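Side-chain contacts in metallophosphoesterase (Clostridium thermocellum, PDB 4J6O), which probably removes 2',3'-phosphate ends from broken RNA as the manganese-dependent, calcineurin-like phosphatase component of the bacterial Pnkp-Hen1 repair system: residues 171-175 with 176-180; 134-137 with 138-142; 99-102 with 103-107; 145-148 with 149-152; 235-238 with 239-242. All coordinates share one frame; numbering follows the deposited sequence.

Contact 1: 171-175 with 176-180; sequences REFAL and YGETT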
loop_
_atom_site.group_PDB
_atom_site.type_symbol
_atom_site.label_atom_id
_atom_site.label_comp_id
_atom_site.label_asym_id
_atom_site.label_seq_id
_atom_site.Cartn_x
_atom_site.Cartn_y
_atom_site.Cartn_z
ATOM N N ARG A 171 -2.741 -12.337 -8.400
ATOM C CA ARG A 171 -1.915 -11.161 -8.263
ATOM C C ARG A 171 -2.573 -9.965 -8.988
ATOM O O ARG A 171 -2.602 -8.842 -8.467
ATOM C CB ARG A 171 -0.499 -11.417 -8.767
ATOM C CG ARG A 171 0.301 -10.160 -8.816
ATOM C CD ARG A 171 1.664 -10.359 -9.453
ATOM N NE ARG A 171 2.626 -9.385 -8.920
ATOM C CZ ARG A 171 3.166 -8.381 -9.606
ATOM N NH1 ARG A 171 2.869 -8.178 -10.906
ATOM N NH2 ARG A 171 4.025 -7.582 -8.976
ATOM N N GLU A 172 -3.191 -10.215 -10.139
ATOM C CA GLU A 172 -3.880 -9.110 -10.793
ATOM C C GLU A 172 -5.028 -8.556 -9.942
ATOM O O GLU A 172 -5.280 -7.324 -9.907
ATOM C CB GLU A 172 -4.416 -9.568 -12.174
ATOM C CG GLU A 172 -3.336 -10.040 -13.071
ATOM C CD GLU A 172 -3.887 -10.527 -14.432
ATOM O OE1 GLU A 172 -5.077 -10.258 -14.737
ATOM O OE2 GLU A 172 -3.127 -11.181 -15.181
ATOM N N PHE A 173 -5.741 -9.458 -9.258
ATOM C CA PHE A 173 -6.811 -9.018 -8.350
ATOM C C PHE A 173 -6.250 -8.107 -7.242
ATOM O O PHE A 173 -6.798 -7.038 -6.988
ATOM C CB PHE A 173 -7.549 -10.213 -7.737
ATOM C CG PHE A 173 -8.835 -9.829 -7.055
ATOM C CD1 PHE A 173 -8.827 -9.274 -5.773
ATOM C CD2 PHE A 173 -10.051 -9.946 -7.699
ATOM C CE1 PHE A 173 -9.998 -8.881 -5.171
ATOM C CE2 PHE A 173 -11.231 -9.527 -7.098
ATOM C CZ PHE A 173 -11.215 -9.017 -5.815
ATOM N N ALA A 174 -5.114 -8.513 -6.696
ATOM C CA ALA A 174 -4.504 -7.705 -5.618
ATOM C C ALA A 174 -4.177 -6.290 -6.079
ATOM O O ALA A 174 -4.205 -5.318 -5.327
ATOM C CB ALA A 174 -3.222 -8.387 -5.111
ATOM N N LEU A 175 -3.777 -6.167 -7.331
ATOM C CA LEU A 175 -3.339 -4.893 -7.827
ATOM C C LEU A 175 -4.468 -3.984 -8.286
ATOM O O LEU A 175 -4.409 -2.772 -8.097
ATOM C CB LEU A 175 -2.375 -5.093 -9.001
ATOM C CG LEU A 175 -1.049 -5.789 -8.700
ATOM C CD1 LEU A 175 -0.266 -6.050 -9.970
ATOM C CD2 LEU A 175 -0.201 -4.904 -7.787
ATOM N N TYR A 176 -5.481 -4.571 -8.934
ATOM C CA TYR A 176 -6.493 -3.887 -9.761
ATOM C C TYR A 176 -7.943 -4.274 -9.382
ATOM O O TYR A 176 -8.882 -3.677 -9.900
ATOM C CB TYR A 176 -6.305 -4.276 -11.279
ATOM C CG TYR A 176 -4.904 -4.102 -11.841
ATOM C CD1 TYR A 176 -4.312 -2.836 -11.922
ATOM C CD2 TYR A 176 -4.167 -5.183 -12.275
ATOM C CE1 TYR A 176 -3.010 -2.673 -12.424
ATOM C CE2 TYR A 176 -2.879 -5.039 -12.763
ATOM C CZ TYR A 176 -2.299 -3.788 -12.838
ATOM O OH TYR A 176 -1.005 -3.695 -13.339
ATOM N N GLY A 177 -8.118 -5.362 -8.639
ATOM C CA GLY A 177 -9.430 -5.951 -8.459
ATOM C C GLY A 177 -9.871 -6.572 -9.786
ATOM O O GLY A 177 -9.028 -6.888 -10.641
ATOM N N GLU A 178 -11.183 -6.719 -9.945
ATOM C CA GLU A 178 -11.731 -7.200 -11.231
ATOM C C GLU A 178 -12.943 -6.431 -11.701
ATOM O O GLU A 178 -13.528 -5.603 -10.990
ATOM C CB GLU A 178 -12.024 -8.705 -11.203
ATOM C CG GLU A 178 -13.225 -9.095 -10.385
ATOM C CD GLU A 178 -13.288 -10.598 -10.101
ATOM O OE1 GLU A 178 -14.305 -11.050 -9.535
ATOM O OE2 GLU A 178 -12.328 -11.319 -10.478
ATOM N N THR A 179 -13.306 -6.684 -12.953
ATOM C CA THR A 179 -14.451 -5.995 -13.520
ATOM C C THR A 179 -15.567 -6.991 -13.675
ATOM O O THR A 179 -15.347 -8.194 -13.603
ATOM C CB THR A 179 -14.114 -5.316 -14.848
ATOM O OG1 THR A 179 -13.407 -6.246 -15.677
ATOM C CG2 THR A 179 -13.237 -4.072 -14.611
ATOM N N THR A 180 -16.772 -6.480 -13.864
ATOM C CA THR A 180 -17.969 -7.289 -13.751
ATOM C C THR A 180 -18.281 -8.009 -15.047
ATOM O O THR A 180 -19.117 -8.919 -15.035
ATOM C CB THR A 180 -19.223 -6.439 -13.443
ATOM O OG1 THR A 180 -19.544 -5.649 -14.590
ATOM C CG2 THR A 180 -19.018 -5.495 -12.247
#

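Contact 2: 134-137 with 138-142; sequences KAFI and DGLVS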
loop_
_atom_site.group_PDB
_atom_site.type_symbol
_atom_site.label_atom_id
_atom_site.label_comp_id
_atom_site.label_asym_id
_atom_site.label_seq_id
_atom_site.Cartn_x
_atom_site.Cartn_y
_atom_site.Cartn_z
ATOM N N LYS A 134 14.013 -1.242 -7.621
ATOM C CA LYS A 134 13.564 -2.278 -8.558
ATOM C C LYS A 134 13.533 -3.634 -7.902
ATOM O O LYS A 134 12.559 -4.377 -8.029
ATOM C CB LYS A 134 14.478 -2.310 -9.792
ATOM C CG LYS A 134 14.376 -1.021 -10.618
ATOM C CD LYS A 134 15.377 -1.001 -11.810
ATOM C CE LYS A 134 15.000 -1.943 -12.941
ATOM N NZ LYS A 134 16.111 -1.999 -13.963
ATOM N N ALA A 135 14.585 -3.943 -7.152
ATOM C CA ALA A 135 14.671 -5.223 -6.468
ATOM C C ALA A 135 13.591 -5.312 -5.397
ATOM O O ALA A 135 12.958 -6.346 -5.222
ATOM C CB ALA A 135 16.042 -5.396 -5.857
ATOM N N PHE A 136 13.368 -4.200 -4.702
ATOM C CA PHE A 136 12.352 -4.164 -3.684
ATOM C C PHE A 136 10.960 -4.405 -4.250
ATOM O O PHE A 136 10.190 -5.175 -3.691
ATOM C CB PHE A 136 12.365 -2.825 -2.967
ATOM C CG PHE A 136 11.237 -2.652 -2.019
ATOM C CD1 PHE A 136 11.218 -3.377 -0.842
ATOM C CD2 PHE A 136 10.238 -1.709 -2.252
ATOM C CE1 PHE A 136 10.208 -3.207 0.074
ATOM C CE2 PHE A 136 9.219 -1.542 -1.341
ATOM C CZ PHE A 136 9.195 -2.295 -0.192
ATOM N N ILE A 137 10.623 -3.746 -5.349
ATOM C CA ILE A 137 9.277 -3.844 -5.826
ATOM C C ILE A 137 9.057 -5.193 -6.448
ATOM O O ILE A 137 7.969 -5.757 -6.388
ATOM C CB ILE A 137 8.955 -2.716 -6.819
ATOM C CG1 ILE A 137 8.988 -1.368 -6.088
ATOM C CG2 ILE A 137 7.607 -2.893 -7.413
ATOM C CD1 ILE A 137 8.718 -0.214 -7.041
ATOM N N ASP A 138 10.114 -5.714 -7.085
ATOM C CA ASP A 138 10.023 -7.005 -7.723
ATOM C C ASP A 138 9.803 -8.137 -6.736
ATOM O O ASP A 138 9.257 -9.170 -7.079
ATOM C CB ASP A 138 11.279 -7.257 -8.556
ATOM C CG ASP A 138 11.126 -8.448 -9.484
ATOM O OD1 ASP A 138 10.328 -8.321 -10.436
ATOM O OD2 ASP A 138 11.786 -9.495 -9.260
ATOM N N GLY A 139 10.211 -7.948 -5.492
ATOM C CA GLY A 139 10.024 -9.026 -4.539
ATOM C C GLY A 139 8.743 -8.931 -3.741
ATOM O O GLY A 139 8.473 -9.785 -2.883
ATOM N N LEU A 140 7.930 -7.904 -3.997
ATOM C CA LEU A 140 6.675 -7.794 -3.251
ATOM C C LEU A 140 5.678 -8.893 -3.654
ATOM O O LEU A 140 5.459 -9.159 -4.836
ATOM C CB LEU A 140 6.047 -6.406 -3.421
ATOM C CG LEU A 140 6.924 -5.240 -2.973
ATOM C CD1 LEU A 140 6.235 -3.888 -3.287
ATOM C CD2 LEU A 140 7.280 -5.314 -1.492
ATOM N N VAL A 141 5.120 -9.537 -2.625
ATOM C CA VAL A 141 4.128 -10.603 -2.691
ATOM C C VAL A 141 2.721 -9.984 -2.866
ATOM O O VAL A 141 2.461 -8.945 -2.253
ATOM C CB VAL A 141 4.195 -11.387 -1.356
ATOM C CG1 VAL A 141 3.159 -12.476 -1.299
ATOM C CG2 VAL A 141 5.604 -11.986 -1.124
ATOM N N SER A 142 1.853 -10.590 -3.697
ATOM C CA SER A 142 0.526 -10.007 -4.007
ATOM C C SER A 142 -0.349 -9.696 -2.785
ATOM O O SER A 142 -0.992 -8.640 -2.715
ATOM C CB SER A 142 -0.222 -10.923 -4.988
ATOM O OG SER A 142 -0.653 -12.106 -4.340
HETATM O O HOH W 1 6.087 -7.515 -7.173
#

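Contact 3: 99-102 with 103-107; sequences KLLR and KLNGR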
loop_
_atom_site.group_PDB
_atom_site.type_symbol
_atom_site.label_atom_id
_atom_site.label_comp_id
_atom_site.label_asym_id
_atom_site.label_seq_id
_atom_site.Cartn_x
_atom_site.Cartn_y
_atom_site.Cartn_z
ATOM N N LYS A 99 3.553 -0.555 -11.746
ATOM C CA LYS A 99 3.720 0.183 -13.001
ATOM C C LYS A 99 5.072 0.901 -12.999
ATOM O O LYS A 99 5.743 0.987 -14.029
ATOM C CB LYS A 99 2.600 1.188 -13.181
ATOM C CG LYS A 99 2.830 2.171 -14.330
ATOM C CD LYS A 99 1.507 2.813 -14.740
ATOM C CE LYS A 99 1.728 3.902 -15.766
ATOM N NZ LYS A 99 0.540 4.790 -15.860
ATOM N N LEU A 100 5.490 1.423 -11.842
ATOM C CA LEU A 100 6.787 2.076 -11.774
ATOM C C LEU A 100 7.878 1.084 -12.069
ATOM O O LEU A 100 8.841 1.421 -12.779
ATOM C CB LEU A 100 7.047 2.688 -10.388
ATOM C CG LEU A 100 8.484 3.199 -10.149
ATOM C CD1 LEU A 100 8.885 4.369 -11.042
ATOM C CD2 LEU A 100 8.663 3.558 -8.645
ATOM N N LEU A 101 7.748 -0.121 -11.500
ATOM C CA LEU A 101 8.742 -1.188 -11.775
ATOM C C LEU A 101 8.845 -1.497 -13.269
ATOM O O LEU A 101 9.966 -1.606 -13.812
ATOM C CB LEU A 101 8.450 -2.454 -10.962
ATOM C CG LEU A 101 9.326 -3.675 -11.282
ATOM C CD1 LEU A 101 10.756 -3.341 -11.076
ATOM C CD2 LEU A 101 8.945 -4.843 -10.428
ATOM N N ARG A 102 7.704 -1.568 -13.956
ATOM C CA ARG A 102 7.719 -1.826 -15.410
ATOM C C ARG A 102 8.424 -0.692 -16.139
ATOM O O ARG A 102 9.160 -0.940 -17.076
ATOM C CB ARG A 102 6.297 -1.979 -15.931
ATOM C CG ARG A 102 5.706 -3.273 -15.467
ATOM C CD ARG A 102 4.231 -3.398 -15.735
ATOM N NE ARG A 102 3.768 -4.662 -15.173
ATOM C CZ ARG A 102 2.520 -4.912 -14.810
ATOM N NH1 ARG A 102 1.592 -3.970 -14.949
ATOM N NH2 ARG A 102 2.208 -6.103 -14.306
ATOM N N LYS A 103 8.225 0.547 -15.693
ATOM C CA LYS A 103 8.849 1.691 -16.356
ATOM C C LYS A 103 10.370 1.666 -16.113
ATOM O O LYS A 103 11.166 1.806 -17.038
ATOM C CB LYS A 103 8.208 3.001 -15.859
ATOM C CG LYS A 103 8.901 4.288 -16.300
ATOM C CD LYS A 103 8.860 4.473 -17.829
ATOM C CE LYS A 103 9.577 5.744 -18.224
ATOM N NZ LYS A 103 9.534 5.950 -19.699
ATOM N N LEU A 104 10.786 1.439 -14.866
ATOM C CA LEU A 104 12.216 1.355 -14.597
ATOM C C LEU A 104 12.860 0.165 -15.333
ATOM O O LEU A 104 14.045 0.203 -15.622
ATOM C CB LEU A 104 12.506 1.261 -13.085
ATOM C CG LEU A 104 11.990 2.453 -12.265
ATOM C CD1 LEU A 104 12.099 2.165 -10.766
ATOM C CD2 LEU A 104 12.729 3.734 -12.620
ATOM N N ASN A 105 12.098 -0.902 -15.582
ATOM C CA ASN A 105 12.600 -2.075 -16.323
ATOM C C ASN A 105 12.712 -1.830 -17.815
ATOM O O ASN A 105 13.254 -2.667 -18.531
ATOM C CB ASN A 105 11.706 -3.291 -16.123
ATOM C CG ASN A 105 11.985 -4.018 -14.812
ATOM O OD1 ASN A 105 12.997 -3.772 -14.159
ATOM N ND2 ASN A 105 11.114 -4.957 -14.460
ATOM N N GLY A 106 12.181 -0.702 -18.283
ATOM C CA GLY A 106 12.306 -0.333 -19.697
ATOM C C GLY A 106 11.013 -0.317 -20.492
ATOM O O GLY A 106 11.023 -0.143 -21.705
ATOM N N ARG A 107 9.872 -0.484 -19.838
ATOM C CA ARG A 107 8.632 -0.421 -20.609
ATOM C C ARG A 107 8.170 1.022 -20.814
ATOM O O ARG A 107 8.234 1.861 -19.883
ATOM C CB ARG A 107 7.529 -1.259 -19.978
ATOM C CG ARG A 107 6.264 -1.244 -20.782
ATOM C CD ARG A 107 5.270 -2.181 -20.169
ATOM N NE ARG A 107 5.816 -3.531 -20.078
ATOM C CZ ARG A 107 5.184 -4.548 -19.497
ATOM N NH1 ARG A 107 3.987 -4.351 -18.954
ATOM N NH2 ARG A 107 5.744 -5.757 -19.461
#

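Contact 4: 145-148 with 149-152; sequences VLDD and GKLV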
loop_
_atom_site.group_PDB
_atom_site.type_symbol
_atom_site.label_atom_id
_atom_site.label_comp_id
_atom_site.label_asym_id
_atom_site.label_seq_id
_atom_site.Cartn_x
_atom_site.Cartn_y
_atom_site.Cartn_z
ATOM N N VAL A 145 -1.696 -13.780 3.806
ATOM C CA VAL A 145 -2.646 -14.344 4.768
ATOM C C VAL A 145 -1.890 -14.479 6.077
ATOM O O VAL A 145 -0.893 -15.224 6.174
ATOM C CB VAL A 145 -3.186 -15.728 4.285
ATOM C CG1 VAL A 145 -4.268 -16.223 5.214
ATOM C CG2 VAL A 145 -3.744 -15.598 2.822
ATOM N N LEU A 146 -2.386 -13.805 7.109
ATOM C CA LEU A 146 -1.652 -13.725 8.359
ATOM C C LEU A 146 -2.473 -14.276 9.524
ATOM O O LEU A 146 -3.684 -14.500 9.389
ATOM C CB LEU A 146 -1.378 -12.251 8.655
ATOM C CG LEU A 146 -0.537 -11.565 7.593
ATOM C CD1 LEU A 146 -1.197 -10.241 7.186
ATOM C CD2 LEU A 146 0.746 -11.189 8.242
ATOM N N ASP A 147 -1.779 -14.510 10.648
ATOM C CA ASP A 147 -2.419 -14.774 11.944
ATOM C C ASP A 147 -3.467 -15.872 11.854
ATOM O O ASP A 147 -4.673 -15.634 12.046
ATOM C CB ASP A 147 -3.056 -13.498 12.499
ATOM C CG ASP A 147 -3.514 -13.686 13.934
ATOM O OD1 ASP A 147 -2.899 -14.548 14.626
ATOM O OD2 ASP A 147 -4.481 -13.011 14.337
ATOM N N ASP A 148 -2.975 -17.066 11.532
ATOM C CA ASP A 148 -3.809 -18.263 11.443
ATOM C C ASP A 148 -4.967 -18.102 10.488
ATOM O O ASP A 148 -6.022 -18.697 10.696
ATOM C CB ASP A 148 -4.339 -18.675 12.834
ATOM C CG ASP A 148 -3.241 -19.122 13.758
ATOM O OD1 ASP A 148 -2.297 -19.758 13.272
ATOM O OD2 ASP A 148 -3.310 -18.849 14.967
ATOM N N GLY A 149 -4.789 -17.273 9.449
ATOM C CA GLY A 149 -5.861 -17.028 8.496
ATOM C C GLY A 149 -6.937 -16.060 8.966
ATOM O O GLY A 149 -7.985 -15.945 8.345
ATOM N N LYS A 150 -6.682 -15.310 10.031
ATOM C CA LYS A 150 -7.685 -14.397 10.523
ATOM C C LYS A 150 -7.606 -13.016 9.861
ATOM O O LYS A 150 -8.531 -12.198 9.970
ATOM C CB LYS A 150 -7.519 -14.213 12.046
ATOM C CG LYS A 150 -7.946 -15.436 12.792
ATOM C CD LYS A 150 -7.422 -15.360 14.234
ATOM C CE LYS A 150 -7.696 -16.675 14.995
ATOM N NZ LYS A 150 -6.906 -16.700 16.319
ATOM N N LEU A 151 -6.514 -12.767 9.136
ATOM C CA LEU A 151 -6.305 -11.456 8.557
ATOM C C LEU A 151 -5.728 -11.640 7.178
ATOM O O LEU A 151 -4.820 -12.459 7.009
ATOM C CB LEU A 151 -5.336 -10.672 9.444
ATOM C CG LEU A 151 -4.796 -9.304 8.921
ATOM C CD1 LEU A 151 -5.911 -8.279 8.744
ATOM C CD2 LEU A 151 -3.586 -8.793 9.800
ATOM N N VAL A 152 -6.235 -10.881 6.216
ATOM C CA VAL A 152 -5.623 -10.830 4.857
ATOM C C VAL A 152 -5.369 -9.364 4.560
ATOM O O VAL A 152 -6.244 -8.528 4.776
ATOM C CB VAL A 152 -6.583 -11.438 3.846
ATOM C CG1 VAL A 152 -6.094 -11.202 2.402
ATOM C CG2 VAL A 152 -6.724 -12.998 4.076
HETATM O O HOH W 2 -4.219 -16.615 15.797
#

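Contact 5: 235-238 with 239-242; sequences AYRY and PERE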
loop_
_atom_site.group_PDB
_atom_site.type_symbol
_atom_site.label_atom_id
_atom_site.label_comp_id
_atom_site.label_asym_id
_atom_site.label_seq_id
_atom_site.Cartn_x
_atom_site.Cartn_y
_atom_site.Cartn_z
ATOM N N ALA A 235 -4.071 4.371 9.650
ATOM C CA ALA A 235 -3.579 3.042 10.050
ATOM C C ALA A 235 -4.697 2.303 10.731
ATOM O O ALA A 235 -5.489 2.912 11.470
ATOM C CB ALA A 235 -2.395 3.143 11.057
ATOM N N TYR A 236 -4.750 0.999 10.520
ATOM C CA TYR A 236 -5.691 0.127 11.195
ATOM C C TYR A 236 -4.882 -0.757 12.124
ATOM O O TYR A 236 -3.951 -1.470 11.689
ATOM C CB TYR A 236 -6.467 -0.707 10.134
ATOM C CG TYR A 236 -7.524 -1.648 10.691
ATOM C CD1 TYR A 236 -7.171 -2.915 11.184
ATOM C CD2 TYR A 236 -8.859 -1.317 10.645
ATOM C CE1 TYR A 236 -8.165 -3.778 11.674
ATOM C CE2 TYR A 236 -9.847 -2.174 11.107
ATOM C CZ TYR A 236 -9.488 -3.390 11.606
ATOM O OH TYR A 236 -10.493 -4.223 12.020
ATOM N N ARG A 237 -5.194 -0.676 13.437
ATOM C CA ARG A 237 -4.420 -1.422 14.405
ATOM C C ARG A 237 -5.106 -2.766 14.600
ATOM O O ARG A 237 -6.314 -2.847 14.803
ATOM C CB ARG A 237 -4.369 -0.648 15.736
ATOM C CG ARG A 237 -3.945 0.753 15.514
ATOM C CD ARG A 237 -3.650 1.468 16.832
ATOM N NE ARG A 237 -2.435 1.015 17.482
ATOM C CZ ARG A 237 -2.405 0.548 18.748
ATOM N NH1 ARG A 237 -3.514 0.415 19.484
ATOM N NH2 ARG A 237 -1.259 0.187 19.293
ATOM N N TYR A 238 -4.331 -3.815 14.415
ATOM C CA TYR A 238 -4.786 -5.193 14.533
ATOM C C TYR A 238 -4.008 -5.901 15.640
ATOM O O TYR A 238 -2.791 -5.838 15.652
ATOM C CB TYR A 238 -4.500 -5.897 13.203
ATOM C CG TYR A 238 -4.961 -7.337 13.184
ATOM C CD1 TYR A 238 -4.138 -8.329 13.654
ATOM C CD2 TYR A 238 -6.231 -7.688 12.712
ATOM C CE1 TYR A 238 -4.563 -9.660 13.658
ATOM C CE2 TYR A 238 -6.657 -9.015 12.691
ATOM C CZ TYR A 238 -5.814 -9.988 13.197
ATOM O OH TYR A 238 -6.209 -11.319 13.205
ATOM N N PRO A 239 -4.701 -6.652 16.531
ATOM C CA PRO A 239 -6.112 -7.042 16.500
ATOM C C PRO A 239 -7.048 -6.110 17.222
ATOM O O PRO A 239 -8.234 -6.482 17.325
ATOM C CB PRO A 239 -6.107 -8.400 17.211
ATOM C CG PRO A 239 -5.034 -8.206 18.235
ATOM C CD PRO A 239 -3.944 -7.418 17.534
ATOM N N GLU A 240 -6.575 -4.938 17.648
ATOM C CA GLU A 240 -7.436 -3.975 18.317
ATOM C C GLU A 240 -8.601 -3.472 17.484
ATOM O O GLU A 240 -9.603 -3.001 18.027
ATOM C CB GLU A 240 -6.601 -2.798 18.836
ATOM C CG GLU A 240 -5.527 -3.201 19.808
ATOM C CD GLU A 240 -4.228 -3.602 19.168
ATOM O OE1 GLU A 240 -4.176 -3.752 17.917
ATOM O OE2 GLU A 240 -3.239 -3.803 19.907
ATOM N N ARG A 241 -8.464 -3.550 16.144
ATOM C CA ARG A 241 -9.509 -3.052 15.266
ATOM C C ARG A 241 -9.807 -1.586 15.600
ATOM O O ARG A 241 -10.959 -1.177 15.714
ATOM C CB ARG A 241 -10.743 -3.972 15.283
ATOM C CG ARG A 241 -10.338 -5.421 14.927
ATOM C CD ARG A 241 -11.456 -6.262 14.435
ATOM N NE ARG A 241 -11.018 -7.639 14.302
ATOM C CZ ARG A 241 -11.670 -8.550 13.599
ATOM N NH1 ARG A 241 -11.212 -9.793 13.557
ATOM N NH2 ARG A 241 -12.798 -8.216 12.972
ATOM N N GLU A 242 -8.717 -0.816 15.721
ATOM C CA GLU A 242 -8.786 0.632 15.970
ATOM C C GLU A 242 -8.246 1.417 14.801
ATOM O O GLU A 242 -7.215 1.040 14.206
ATOM C CB GLU A 242 -7.920 0.972 17.154
ATOM C CG GLU A 242 -8.480 0.422 18.433
ATOM C CD GLU A 242 -7.551 0.588 19.614
ATOM O OE1 GLU A 242 -6.418 1.112 19.436
ATOM O OE2 GLU A 242 -7.972 0.180 20.728
#

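Contact 1: 171-175 with 176-180
The Phe173 ring has Gly177 CA over one face, nearly centred. This CH-pi contact measures 4.0 Å from Gly177 CA to the ring centroid, 8° off the ring normal. At the edge, in the ring plane, lies Glu178 CD, 3.8 Å from Phe173 CE2. The carboxylate plane is turned 81° to the ring. In one of its two conformers, the Tyr176 ring takes Leu175 CB over one face, 3.7 Å from its centroid. Leu175 and Tyr176 then run side by side, and Leu175 CD1 reaches Tyr176 CE2 at 4.0 Å. This is the C-terminal end of helix 168-176, in a calcineurin-like phosphoesterase domain. Tyr176 N bonds to Glu172 O at 2.9 Å. Gly177 N bonds to Phe173 O at 2.7 Å. Gly177 is the first residue to leave helical angles, with positive phi, and its CA lies on the phenyl face. Phe173 CG is anti to the backbone N (chi1 -167°), and this swings the ring toward the helix end. Trp194 meets the Phe173 ring edge-to-face. Glu178 OE1 forms a salt bridge with Lys159, and in the same conformer Tyr176 OH is hydrogen-bonded to Arg102.

Contact 2: 134-137 with 138-142
Leu140 folds back over the last turn of helix 127-138 and touches Phe136 and Ile137. Its CB lies 3.6 Å from Ile137 O. CG sits closer to the backbone, 3.3 Å from Phe136 O. At CG the chain forks. CD1 turns to the Ile137 side, where it comes within 4.0 Å of Ile137 CA. CD2 goes to Phe136 and rests over one face of the ring, offset toward the rim, with Phe136 CZ 3.8 Å away. In this CH-pi contact Leu140 CD2 stands 23° off the normal of the Phe136 ring. Two torsions bring the groups together. Phe136 carries its CG opposite the backbone N (chi1 173°), which brings the ring out beside Leu140. Leu140 has CG opposite its carbonyl carbon (chi1 -59°), which turns it back over the Phe136 carbonyl.

The backbone holds the turn. Asp138 N bonds to Lys134 O at 2.9 Å. Gly139 N makes only weak bonds, to Ala135 O and Phe136 O. Leu140 N reaches Ile137 O at 3.2 Å. A water also donates to Ile137 O, at 2.7 Å, and to Leu140 O. Ile137 O therefore accepts from both an amide and a water, and the water ties the loop to the last turn.

Outside the turn, Phe136 packs on Val80, Met81 and Val84 of helix 73-86. Ile137 packs on Leu100 and Leu101 of helix 95-104. This is a C-terminal helix end, closed by a hydrophobic contact between the last turn and the first loop residues, where helix 127-138 leads toward strand 143-146.

Contact 3: 99-102 with 103-107
A Schellman motif ends helix 95-104, and here Leu100, Leu101 and Arg102 meet Leu104, Asn105 and Arg107. Gly106 has positive phi, and the chain reverses there. Arg107 N bonds back to Arg102 O at 2.9 Å, and Gly106 N bonds to Lys103 O at 3.0 Å. Before this the helix is regular. Leu104 N reaches Leu100 O at 2.9 Å with an almost straight N-H...O angle of 171°.

The reversal lays Arg107 alongside Arg102, both pointing the same way. Their guanidinium planes are 15° apart. Arg107 NH1 lies 3.4 Å from Arg102 CD, and Arg102 CG lies over one face of the Arg107 guanidinium, toward its rim. Arg107 NH1 and Arg102 NE are 3.8 Å apart, so two like charges lie close. Arg102 NH1 has a hydrogen-bond partner in Tyr176 OH, in one conformer of that tyrosine. The Arg107 chain bends at chi3 (-57°), and this brings its end beside the extended Arg102.

On another side of the helix, Leu100 and Leu104 pack one turn apart. Leu100 CG touches Leu104 CD1 at 3.8 Å, and Leu100 CD1 touches Leu104 CG. The Asn105 amide meets Leu101: ND2 is 3.8 Å from Leu101 CD1. Its CB sits close to Leu101 O.

Leu100 also packs on Leu115, Thr118 and Leu119 of helix 115-122. Helix 127-138 lies against Leu100 and Leu101 through Ile137, and its Lys134 touches Asn105. Lys99 bonds to Gln110 O in the following loop.

Contact 4: 145-148 with 149-152
Leu146 O is gripped by three backbone amides, all weakly: Gly149 N at 3.0 Å, Lys150 N at 3.2 Å and Leu151 N at 3.3 Å. This is the turn of the beta hairpin formed by strands 143-146 and 151-154. Lys150 and Leu151 both face Leu146, which makes a classic beta bulge. The firm bond of the pair is Leu146 N to Leu151 O, 2.8 Å and almost straight at 175°. Lys150 N makes its better bond to Asp147 O, at 2.9 Å.

On one face of the sheet Leu146 and Leu151 lie side by side, with CD1 of Leu146 touching CD2 of Leu151 at 3.8 Å. Both pack on Phe14 of strand 14-17. Val145 and Val152 share the other face. Val145 CG1 also touches Gly149 CA, a residue with positive phi in the turn.

Lys150 CG lies anti to its carbonyl carbon (chi1 -72°), and the extended chain crosses Asp147 and carries NZ out to a water. Asp147 OD1 is also bonded to His11, and Asp147 OD2 to Tyr238 OH. No direct salt bridge joins Lys150 to either aspartate. Instead the water accepts from Lys150 NZ at 2.7 Å and donates to Asp147 OD1 and to Asp148 OD2, the latter at 2.6 Å.

Contact 5: 235-238 with 239-242
Arg237 and Glu242 are joined by a salt bridge and by two backbone bonds. Arg237 NH1 donates to Glu242 OE1 at 3.0 Å. The oxygen lies in the guanidinium plane, at its edge, but is met from above the carboxylate plane. Arg237 N bonds to Glu242 O at 2.8 Å, nearly straight at 174°. Glu242 N returns to Arg237 O at 3.3 Å. Arg241 N also reaches Arg237 O, weakly. Arg241 and Glu242 thus both face Arg237, a G1 beta bulge, with Arg241 at positive phi.

The Glu240 carboxylate lies over one face of the Arg237 guanidinium. No N-H of Arg237 points at Glu240 OE2, which is 4.2 Å from Arg237 NH1, so the attraction is of charge. Glu240 OE2 makes a salt bridge with Arg58. The Arg237 chain bends at chi3 (71°), which brings NH1 round to Glu242.

A cis peptide bond precedes Pro239. It puts Pro239 CA over one face of the Tyr238 ring, 3.8 Å from the centroid, in a CH-pi contact. Tyr236 runs alongside Arg241, and its OH lies 3.1 Å from Arg241 CG. The ring and guanidinium planes are 53° apart.

The turn links strand 232-238 to strand 242-247, an edge strand of its sheet. On the other side strand 232-238 pairs with strand 14-17. Tyr236, Tyr238 and Arg241 all touch Leu203 of strand 203-206, in the second sheet.

How the contacts relate
The five contacts form two groups. Contacts 2 and 3 lie against each other with centres about 12 Å apart, and Ile137 CG2 meets Leu101 CB at 3.7 Å. Contact 1 joins both: Tyr176 OH, in one conformer, is 3.1 Å from Arg102 NH1, and Ala174 CB touches Ser142 O. Contacts 4 and 5 are the turns of two hairpins, one from each main sheet. They meet where Asp147 OD2 lies 2.7 Å from Tyr238 OH, with centres about 14 Å apart. Contacts 3 and 5 are the farthest apart, about 34 Å between centres. The manganese, bound by Asp19, His21 and Asp65, is about 10 Å from the Tyr176 side chain and about 11 Å from that of Lys99.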